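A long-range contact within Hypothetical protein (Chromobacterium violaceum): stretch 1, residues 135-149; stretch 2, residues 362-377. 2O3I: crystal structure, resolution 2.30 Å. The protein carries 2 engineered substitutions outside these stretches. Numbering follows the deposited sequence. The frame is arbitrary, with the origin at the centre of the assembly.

Stretch 1 (135-149) GRAVPSLPMLTYAAA
Stretch 2 (362-377) APLSEGLILQSFADEL

A helix that runs through 368-377 and on beyond packs against a mostly irregular segment, 135-149; touching residues are at least 218 apart in sequence. Together they bury 665 Å², and no clear hydrogen bond crosses between them; the contacts described here are mostly van der Waals. The register is Pro-139 against Glu-376 (CA to CA 8.3 Å), Met-143 against Ile-369 (CA to CA 5.3 Å) and Ala-148 against Leu-368 (CA to CA 6.1 Å), so stretch 1 advances as the helix runs backward.

Stretch 1 is extended from Arg-136 (phi/psi -150/-178) through Val-138, turns at Pro-139 (-69/-25), extends again at Ser-140, makes a 3-10 turn over 141-143, passes the N-cap Leu-144 (-94/146) and enters a short helix at Thr-145. The 3-10 turn is held by Met-143 N to Ser-140 O, 3.2 Å.

Met-143, a selenomethionine, covers the most surface. Its CA-to-CB bond points sideways, and chi1 -82° (m), chi2 157° (t) and chi3 -99° lay the chain along the helix. Met-143 CG sits 3.6 Å from the Phe-373 ring centroid, 13° off the normal, and Met-143 SE lies 4.0 Å from the same centroid at 16°; both therefore rest over the ring face. Met-143 CG also comes 3.6 Å from Ser-372 OG.

Phe-373 (chi1 -88°, chi2 94°) starts sideways, but its end comes nearer. Besides Met-143, it receives Val-138 CG1 at 3.9 Å from Phe-373 CZ, and Phe-373 CE2 lies over one face of the Arg-136 guanidinium, 4.0 Å from Arg-136 NH1. Arg-136 (p, t, m, chi4 165°) is steadied by hydrogen bonds from Arg-136 NE (3.0 Å) and Arg-136 NH2 (3.2 Å) to Ala-137 O.

Ile-369, one turn earlier, covers as much as Phe-373. With chi1 -62° and chi2 -73° (m, m), Ile-369 CD1 reaches the bend between the 3-10 turn and the short helix: 3.6 Å from Met-143 O, 3.4 Å from Leu-144 O and 3.5 Å from Ala-148 CB. It thus lies near two carbonyl oxygens and a methyl.

Farther along the helix, Glu-376 (t, p) brings Glu-376 OE1 to 3.5 Å from Pro-139 CG; between, Ser-372 OG (chi1 t) touches Pro-142 CB at 3.3 Å. Before the helix, where 362-364 have helical phi/psi without the regular bonds, Leu-364 CD2 meets Arg-136 CG at 4.0 Å. The rule is compact: a long flexible chain over an aromatic face, and a branched chain probing a backbone turn.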

# COMPACT_ATOMS: atom_id res chain seq x y z
N GLY A 135 -13.45 -8.11 -22.82
CA GLY A 135 -13.53 -9.04 -23.93
C GLY A 135 -12.10 -9.34 -24.36
O GLY A 135 -11.86 -10.10 -25.31
N ARG A 136 -11.15 -8.72 -23.67
CA ARG A 136 -9.72 -8.90 -23.91
C ARG A 136 -9.00 -8.71 -22.58
O ARG A 136 -9.64 -8.51 -21.54
CB ARG A 136 -9.20 -7.88 -24.93
CG ARG A 136 -9.53 -6.43 -24.58
CD ARG A 136 -8.66 -5.46 -25.38
NE ARG A 136 -7.25 -5.62 -25.02
CZ ARG A 136 -6.24 -5.13 -25.72
NH1 ARG A 136 -6.46 -4.43 -26.82
NH2 ARG A 136 -4.99 -5.36 -25.32
N ALA A 137 -7.67 -8.80 -22.61
CA ALA A 137 -6.88 -8.60 -21.41
C ALA A 137 -6.30 -7.19 -21.53
O ALA A 137 -5.90 -6.77 -22.61
CB ALA A 137 -5.76 -9.62 -21.31
N VAL A 138 -6.28 -6.45 -20.42
CA VAL A 138 -5.77 -5.09 -20.44
C VAL A 138 -4.67 -4.90 -19.41
O VAL A 138 -4.66 -5.55 -18.37
CB VAL A 138 -6.91 -4.05 -20.18
CG1 VAL A 138 -8.05 -4.27 -21.17
CG2 VAL A 138 -7.40 -4.16 -18.75
N PRO A 139 -3.73 -3.97 -19.68
CA PRO A 139 -2.63 -3.72 -18.75
C PRO A 139 -3.02 -3.06 -17.43
O PRO A 139 -2.31 -3.21 -16.44
CB PRO A 139 -1.69 -2.85 -19.57
CG PRO A 139 -2.63 -2.04 -20.38
CD PRO A 139 -3.62 -3.10 -20.86
N SER A 140 -4.13 -2.32 -17.41
CA SER A 140 -4.54 -1.68 -16.17
C SER A 140 -6.05 -1.50 -16.00
O SER A 140 -6.79 -1.44 -16.98
CB SER A 140 -3.83 -0.33 -16.00
OG SER A 140 -4.51 0.70 -16.68
N LEU A 141 -6.49 -1.42 -14.75
CA LEU A 141 -7.89 -1.32 -14.37
C LEU A 141 -8.84 -0.32 -15.05
O LEU A 141 -10.01 -0.64 -15.26
CB LEU A 141 -7.99 -1.14 -12.85
CG LEU A 141 -7.35 -2.23 -11.99
CD1 LEU A 141 -7.46 -1.83 -10.52
CD2 LEU A 141 -8.01 -3.58 -12.23
N PRO A 142 -8.37 0.89 -15.38
CA PRO A 142 -9.30 1.83 -16.03
C PRO A 142 -9.76 1.43 -17.44
O PRO A 142 -10.65 2.06 -18.02
CB PRO A 142 -8.52 3.15 -16.03
CG PRO A 142 -7.08 2.71 -16.02
CD PRO A 142 -7.10 1.55 -15.04
N MSE A 143 -9.16 0.38 -17.99
CA MSE A 143 -9.54 -0.07 -19.32
C MSE A 143 -10.66 -1.11 -19.26
O MSE A 143 -11.14 -1.55 -20.30
CB MSE A 143 -8.31 -0.62 -20.06
CG MSE A 143 -7.47 0.49 -20.70
SE MSE A 143 -5.59 0.08 -21.06
CE MSE A 143 -4.82 0.91 -19.50
N LEU A 144 -11.07 -1.47 -18.05
CA LEU A 144 -12.16 -2.43 -17.88
C LEU A 144 -13.47 -1.65 -17.73
O LEU A 144 -13.48 -0.57 -17.15
CB LEU A 144 -11.93 -3.30 -16.65
CG LEU A 144 -10.68 -4.17 -16.69
CD1 LEU A 144 -10.59 -5.00 -15.41
CD2 LEU A 144 -10.73 -5.08 -17.91
N THR A 145 -14.56 -2.21 -18.23
CA THR A 145 -15.86 -1.54 -18.16
C THR A 145 -16.34 -1.24 -16.74
O THR A 145 -17.14 -0.32 -16.54
CB THR A 145 -16.94 -2.33 -18.92
OG1 THR A 145 -16.96 -3.69 -18.48
CG2 THR A 145 -16.65 -2.30 -20.41
N TYR A 146 -15.83 -1.99 -15.76
CA TYR A 146 -16.20 -1.79 -14.36
C TYR A 146 -15.85 -0.35 -13.97
O TYR A 146 -16.64 0.35 -13.33
CB TYR A 146 -15.42 -2.75 -13.44
CG TYR A 146 -15.55 -4.22 -13.77
CD1 TYR A 146 -16.72 -4.92 -13.49
CD2 TYR A 146 -14.49 -4.91 -14.35
CE1 TYR A 146 -16.84 -6.28 -13.79
CE2 TYR A 146 -14.60 -6.27 -14.66
CZ TYR A 146 -15.77 -6.95 -14.37
OH TYR A 146 -15.88 -8.28 -14.70
N ALA A 147 -14.65 0.08 -14.36
CA ALA A 147 -14.18 1.42 -14.06
C ALA A 147 -14.97 2.50 -14.81
O ALA A 147 -15.29 3.56 -14.24
CB ALA A 147 -12.69 1.53 -14.38
N ALA A 148 -15.30 2.25 -16.07
CA ALA A 148 -16.05 3.21 -16.88
C ALA A 148 -17.46 3.40 -16.33
O ALA A 148 -17.98 4.53 -16.29
CB ALA A 148 -16.11 2.74 -18.33
N ALA A 149 -18.08 2.30 -15.91
CA ALA A 149 -19.42 2.33 -15.36
C ALA A 149 -19.43 3.02 -14.00
O ALA A 149 -20.49 3.30 -13.44
CB ALA A 149 -19.97 0.92 -15.23
N ALA A 362 -17.48 -3.00 -29.09
CA ALA A 362 -18.05 -1.66 -29.09
C ALA A 362 -17.85 -0.82 -27.82
O ALA A 362 -17.44 0.34 -27.91
CB ALA A 362 -19.54 -1.75 -29.41
N PRO A 363 -18.13 -1.38 -26.63
CA PRO A 363 -17.95 -0.59 -25.41
C PRO A 363 -16.54 -0.03 -25.18
O PRO A 363 -16.36 0.92 -24.40
CB PRO A 363 -18.36 -1.56 -24.30
CG PRO A 363 -19.35 -2.47 -25.00
CD PRO A 363 -18.67 -2.72 -26.33
N LEU A 364 -15.55 -0.60 -25.86
CA LEU A 364 -14.16 -0.17 -25.73
C LEU A 364 -13.74 0.88 -26.75
O LEU A 364 -12.80 1.63 -26.51
CB LEU A 364 -13.22 -1.37 -25.88
CG LEU A 364 -12.74 -2.22 -24.70
CD1 LEU A 364 -13.84 -2.44 -23.69
CD2 LEU A 364 -12.21 -3.53 -25.26
N SER A 365 -14.44 0.91 -27.87
CA SER A 365 -14.14 1.81 -28.99
C SER A 365 -14.48 3.29 -28.83
O SER A 365 -14.32 4.06 -29.78
CB SER A 365 -14.85 1.30 -30.24
OG SER A 365 -16.25 1.44 -30.10
N GLU A 366 -14.94 3.70 -27.65
CA GLU A 366 -15.29 5.10 -27.46
C GLU A 366 -15.46 5.42 -25.98
O GLU A 366 -15.44 4.53 -25.13
CB GLU A 366 -16.60 5.42 -28.19
CG GLU A 366 -17.79 4.59 -27.71
CD GLU A 366 -19.11 4.95 -28.38
OE1 GLU A 366 -19.20 4.84 -29.62
OE2 GLU A 366 -20.05 5.35 -27.66
N GLY A 367 -15.62 6.71 -25.70
CA GLY A 367 -15.81 7.15 -24.33
C GLY A 367 -14.57 7.14 -23.47
O GLY A 367 -13.45 7.28 -23.96
N LEU A 368 -14.79 6.96 -22.18
CA LEU A 368 -13.73 6.93 -21.19
C LEU A 368 -12.75 5.78 -21.40
O LEU A 368 -11.54 5.95 -21.20
CB LEU A 368 -14.34 6.84 -19.78
CG LEU A 368 -15.33 7.93 -19.38
CD1 LEU A 368 -16.03 7.56 -18.09
CD2 LEU A 368 -14.59 9.25 -19.22
N ILE A 369 -13.26 4.61 -21.78
CA ILE A 369 -12.39 3.46 -22.00
C ILE A 369 -11.36 3.75 -23.10
O ILE A 369 -10.18 3.44 -22.95
CB ILE A 369 -13.19 2.20 -22.43
CG1 ILE A 369 -14.17 1.78 -21.33
CG2 ILE A 369 -12.22 1.07 -22.76
CD1 ILE A 369 -13.53 1.14 -20.11
N LEU A 370 -11.81 4.36 -24.19
CA LEU A 370 -10.93 4.69 -25.31
C LEU A 370 -9.84 5.66 -24.87
O LEU A 370 -8.67 5.50 -25.24
CB LEU A 370 -11.73 5.31 -26.46
CG LEU A 370 -10.90 5.60 -27.73
CD1 LEU A 370 -10.44 4.28 -28.35
CD2 LEU A 370 -11.73 6.41 -28.73
N GLN A 371 -10.22 6.67 -24.10
CA GLN A 371 -9.25 7.66 -23.63
C GLN A 371 -8.23 6.95 -22.76
O GLN A 371 -7.02 7.18 -22.87
CB GLN A 371 -9.96 8.76 -22.83
N SER A 372 -8.71 6.07 -21.90
CA SER A 372 -7.85 5.30 -21.02
C SER A 372 -6.81 4.54 -21.86
O SER A 372 -5.63 4.50 -21.51
CB SER A 372 -8.71 4.33 -20.19
OG SER A 372 -7.95 3.68 -19.19
N PHE A 373 -7.25 3.95 -22.98
CA PHE A 373 -6.35 3.22 -23.87
C PHE A 373 -5.35 4.17 -24.53
O PHE A 373 -4.18 3.84 -24.67
CB PHE A 373 -7.14 2.49 -24.97
CG PHE A 373 -7.59 1.10 -24.58
CD1 PHE A 373 -8.85 0.87 -24.04
CD2 PHE A 373 -6.74 0.01 -24.76
CE1 PHE A 373 -9.26 -0.42 -23.70
CE2 PHE A 373 -7.14 -1.29 -24.42
CZ PHE A 373 -8.40 -1.50 -23.89
N ALA A 374 -5.82 5.34 -24.95
CA ALA A 374 -4.95 6.32 -25.60
C ALA A 374 -3.82 6.72 -24.65
O ALA A 374 -2.67 6.86 -25.06
CB ALA A 374 -5.75 7.56 -26.02
N ASP A 375 -4.16 6.89 -23.38
CA ASP A 375 -3.17 7.26 -22.37
C ASP A 375 -2.10 6.17 -22.25
O ASP A 375 -0.91 6.46 -22.25
CB ASP A 375 -3.84 7.46 -21.01
CG ASP A 375 -4.72 8.70 -20.97
OD1 ASP A 375 -5.45 8.88 -19.98
OD2 ASP A 375 -4.68 9.49 -21.93
N GLU A 376 -2.54 4.92 -22.13
CA GLU A 376 -1.61 3.81 -21.98
C GLU A 376 -0.68 3.74 -23.19
O GLU A 376 0.54 3.61 -23.05
CB GLU A 376 -2.37 2.49 -21.83
CG GLU A 376 -1.48 1.26 -21.65
CD GLU A 376 -0.89 1.15 -20.26
OE1 GLU A 376 -0.04 0.26 -20.04
OE2 GLU A 376 -1.27 1.95 -19.37
N LEU A 377 -1.26 3.84 -24.38
CA LEU A 377 -0.48 3.80 -25.61
C LEU A 377 0.46 4.99 -25.71
O LEU A 377 1.56 4.88 -26.26
CB LEU A 377 -1.43 3.79 -26.81
CG LEU A 377 -2.33 2.57 -26.91
CD1 LEU A 377 -3.53 2.90 -27.78
CD2 LEU A 377 -1.56 1.39 -27.47